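Local coordinates for protein A-adding tRNA nucleotidyltransferase (Aquifex aeolicus, PDB 4WC2) that adds the terminal adenosine to tRNAs ending in CC, using ATP and magnesium to complete the CCA end, at residues R272-L277 and T289-K294. Numbering follows the deposited sequence.
Sequences RGKHFL and TYKFMK
Tyr290 fills the gap between two nearly antiparallel helices, reaching with its hydroxyl end to Gly273 while Leu277, one turn further along the facing helix, lies over one face of its ring. Its CG stands anti to the backbone N (chi1 174°), which sends the ring straight over to 272-277 with the hydroxyl end leading. There the phenol comes down on bare backbone: Tyr290 OH lies 3.4 Å from Gly273 CA, a van der Waals approach with no side chain in between. The Tyr290 ring meets the Gly273 CA obliquely, and meets the Lys274 N in the same way.

The CD1 methyl of Leu277 sits 4.1 Å from the centroid of the Tyr290 ring and 29° off the normal, a CH-pi contact shifted toward the root of the ring, where Leu277 CD1 is 3.7 Å from Tyr290 CG. The ring therefore spans both sites at once, methyl near its base and glycine at its tip.

At the border, Lys274 and Lys291 brush through their aliphatic parts, Lys274 CE and Lys291 CD being 4.5 Å apart. Their ammonium groups stay separate; Lys291 NZ is hydrogen-bonded to Tyr270 OH, while Lys274 NZ has a weak, long ion pair with Glu278.

The axes of the segments 272-277 and 289-294 approach to 11.3 Å at 168°, as in a helical hairpin made by the consecutive helices 270-279 and 284-294. Leu262 of helix 257-264 packs against both Leu277 and Tyr290, and helix 322-328 covers Thr289 and Met293 on the second helix, within the all-helical part of the chain away from the ATP site.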
loop_
_atom_site.group_PDB
_atom_site.type_symbol
_atom_site.label_atom_id
_atom_site.label_comp_id
_atom_site.label_asym_id
_atom_site.label_seq_id
_atom_site.Cartn_x
_atom_site.Cartn_y
_atom_site.Cartn_z
ATOM N N ARG A 272 16.938 -13.898 7.334
ATOM C CA ARG A 272 15.564 -13.956 6.845
ATOM C C ARG A 272 14.977 -12.564 6.639
ATOM O O ARG A 272 14.208 -12.341 5.705
ATOM C CB ARG A 272 14.684 -14.750 7.813
ATOM C CG ARG A 272 14.368 -16.163 7.353
ATOM C CD ARG A 272 15.617 -17.021 7.276
ATOM N NE ARG A 272 15.309 -18.384 6.852
ATOM C CZ ARG A 272 14.913 -19.350 7.673
ATOM N NH1 ARG A 272 14.772 -19.104 8.969
ATOM N NH2 ARG A 272 14.654 -20.561 7.201
ATOM N N GLY A 273 15.337 -11.635 7.519
ATOM C CA GLY A 273 14.867 -10.267 7.413
ATOM C C GLY A 273 15.384 -9.597 6.155
ATOM O O GLY A 273 14.618 -9.009 5.389
ATOM N N LYS A 274 16.694 -9.695 5.945
ATOM C CA LYS A 274 17.331 -9.118 4.769
ATOM C C LYS A 274 16.796 -9.755 3.491
ATOM O O LYS A 274 16.584 -9.068 2.492
ATOM C CB LYS A 274 18.851 -9.287 4.844
ATOM C CG LYS A 274 19.631 -7.991 4.683
ATOM C CD LYS A 274 19.379 -7.351 3.327
ATOM C CE LYS A 274 20.214 -6.092 3.152
ATOM N NZ LYS A 274 19.991 -5.451 1.827
ATOM N N HIS A 275 16.577 -11.066 3.529
ATOM C CA HIS A 275 16.055 -11.780 2.367
ATOM C C HIS A 275 14.621 -11.365 2.048
ATOM O O HIS A 275 14.248 -11.231 0.881
ATOM C CB HIS A 275 16.123 -13.291 2.589
ATOM C CG HIS A 275 15.542 -14.091 1.463
ATOM N ND1 HIS A 275 16.033 -14.029 0.178
ATOM C CD2 HIS A 275 14.508 -14.964 1.432
ATOM C CE1 HIS A 275 15.326 -14.834 -0.599
ATOM N NE2 HIS A 275 14.396 -15.412 0.138
ATOM N N PHE A 276 13.817 -11.164 3.088
ATOM C CA PHE A 276 12.430 -10.758 2.901
ATOM C C PHE A 276 12.350 -9.338 2.357
ATOM O O PHE A 276 11.607 -9.070 1.413
ATOM C CB PHE A 276 11.647 -10.862 4.209
ATOM C CG PHE A 276 10.236 -10.354 4.109
ATOM C CD1 PHE A 276 9.255 -11.112 3.488
ATOM C CD2 PHE A 276 9.889 -9.119 4.632
ATOM C CE1 PHE A 276 7.957 -10.648 3.391
ATOM C CE2 PHE A 276 8.592 -8.650 4.539
ATOM C CZ PHE A 276 7.625 -9.415 3.919
ATOM N N LEU A 277 13.120 -8.430 2.951
ATOM C CA LEU A 277 13.173 -7.055 2.468
ATOM C C LEU A 277 13.764 -7.003 1.064
ATOM O O LEU A 277 13.519 -6.059 0.312
ATOM C CB LEU A 277 13.980 -6.172 3.422
ATOM C CG LEU A 277 13.310 -5.877 4.765
ATOM C CD1 LEU A 277 14.175 -4.960 5.617
ATOM C CD2 LEU A 277 11.931 -5.269 4.552
ATOM N N THR A 289 17.362 1.567 7.751
ATOM C CA THR A 289 16.683 1.666 9.038
ATOM C C THR A 289 16.599 0.302 9.714
ATOM O O THR A 289 16.715 0.198 10.932
ATOM C CB THR A 289 15.266 2.256 8.889
ATOM O OG1 THR A 289 15.351 3.560 8.302
ATOM C CG2 THR A 289 14.576 2.360 10.241
ATOM N N TYR A 290 16.402 -0.745 8.916
ATOM C CA TYR A 290 16.349 -2.103 9.445
ATOM C C TYR A 290 17.701 -2.531 10.003
ATOM O O TYR A 290 17.793 -3.030 11.127
ATOM C CB TYR A 290 15.897 -3.086 8.366
ATOM C CG TYR A 290 15.959 -4.534 8.799
ATOM C CD1 TYR A 290 14.996 -5.067 9.645
ATOM C CD2 TYR A 290 16.977 -5.370 8.358
ATOM C CE1 TYR A 290 15.048 -6.389 10.044
ATOM C CE2 TYR A 290 17.038 -6.693 8.752
ATOM C CZ TYR A 290 16.069 -7.197 9.595
ATOM O OH TYR A 290 16.124 -8.515 9.989
ATOM N N LYS A 291 18.747 -2.332 9.208
ATOM C CA LYS A 291 20.102 -2.697 9.607
ATOM C C LYS A 291 20.554 -1.907 10.831
ATOM O O LYS A 291 21.315 -2.408 11.657
ATOM C CB LYS A 291 21.073 -2.477 8.447
ATOM C CG LYS A 291 20.832 -3.396 7.261
ATOM C CD LYS A 291 21.458 -2.841 5.993
ATOM C CE LYS A 291 22.958 -2.670 6.145
ATOM N NZ LYS A 291 23.647 -3.974 6.350
ATOM N N PHE A 292 20.077 -0.671 10.943
ATOM C CA PHE A 292 20.401 0.169 12.089
ATOM C C PHE A 292 19.631 -0.291 13.325
ATOM O O PHE A 292 20.163 -0.296 14.436
ATOM C CB PHE A 292 20.088 1.634 11.782
ATOM C CG PHE A 292 20.578 2.594 12.830
ATOM C CD1 PHE A 292 19.738 3.021 13.845
ATOM C CD2 PHE A 292 21.878 3.069 12.798
ATOM C CE1 PHE A 292 20.186 3.902 14.808
ATOM C CE2 PHE A 292 22.332 3.952 13.758
ATOM C CZ PHE A 292 21.484 4.369 14.764
ATOM N N MET A 293 18.378 -0.679 13.116
ATOM C CA MET A 293 17.514 -1.147 14.193
ATOM C C MET A 293 18.025 -2.451 14.788
ATOM O O MET A 293 17.981 -2.656 16.002
ATOM C CB MET A 293 16.081 -1.331 13.682
ATOM C CG MET A 293 15.141 -1.999 14.672
ATOM S SD MET A 293 13.489 -2.260 13.996
ATOM C CE MET A 293 13.858 -3.317 12.599
ATOM N N LYS A 294 18.520 -3.327 13.920
ATOM C CA LYS A 294 18.955 -4.656 14.328
ATOM C C LYS A 294 20.224 -4.619 15.179
ATOM O O LYS A 294 20.481 -5.538 15.958
ATOM C CB LYS A 294 19.178 -5.533 13.092
ATOM C CG LYS A 294 19.361 -7.017 13.381
ATOM C CD LYS A 294 18.067 -7.803 13.200
ATOM C CE LYS A 294 17.294 -7.960 14.506
ATOM N NZ LYS A 294 16.542 -6.737 14.896
#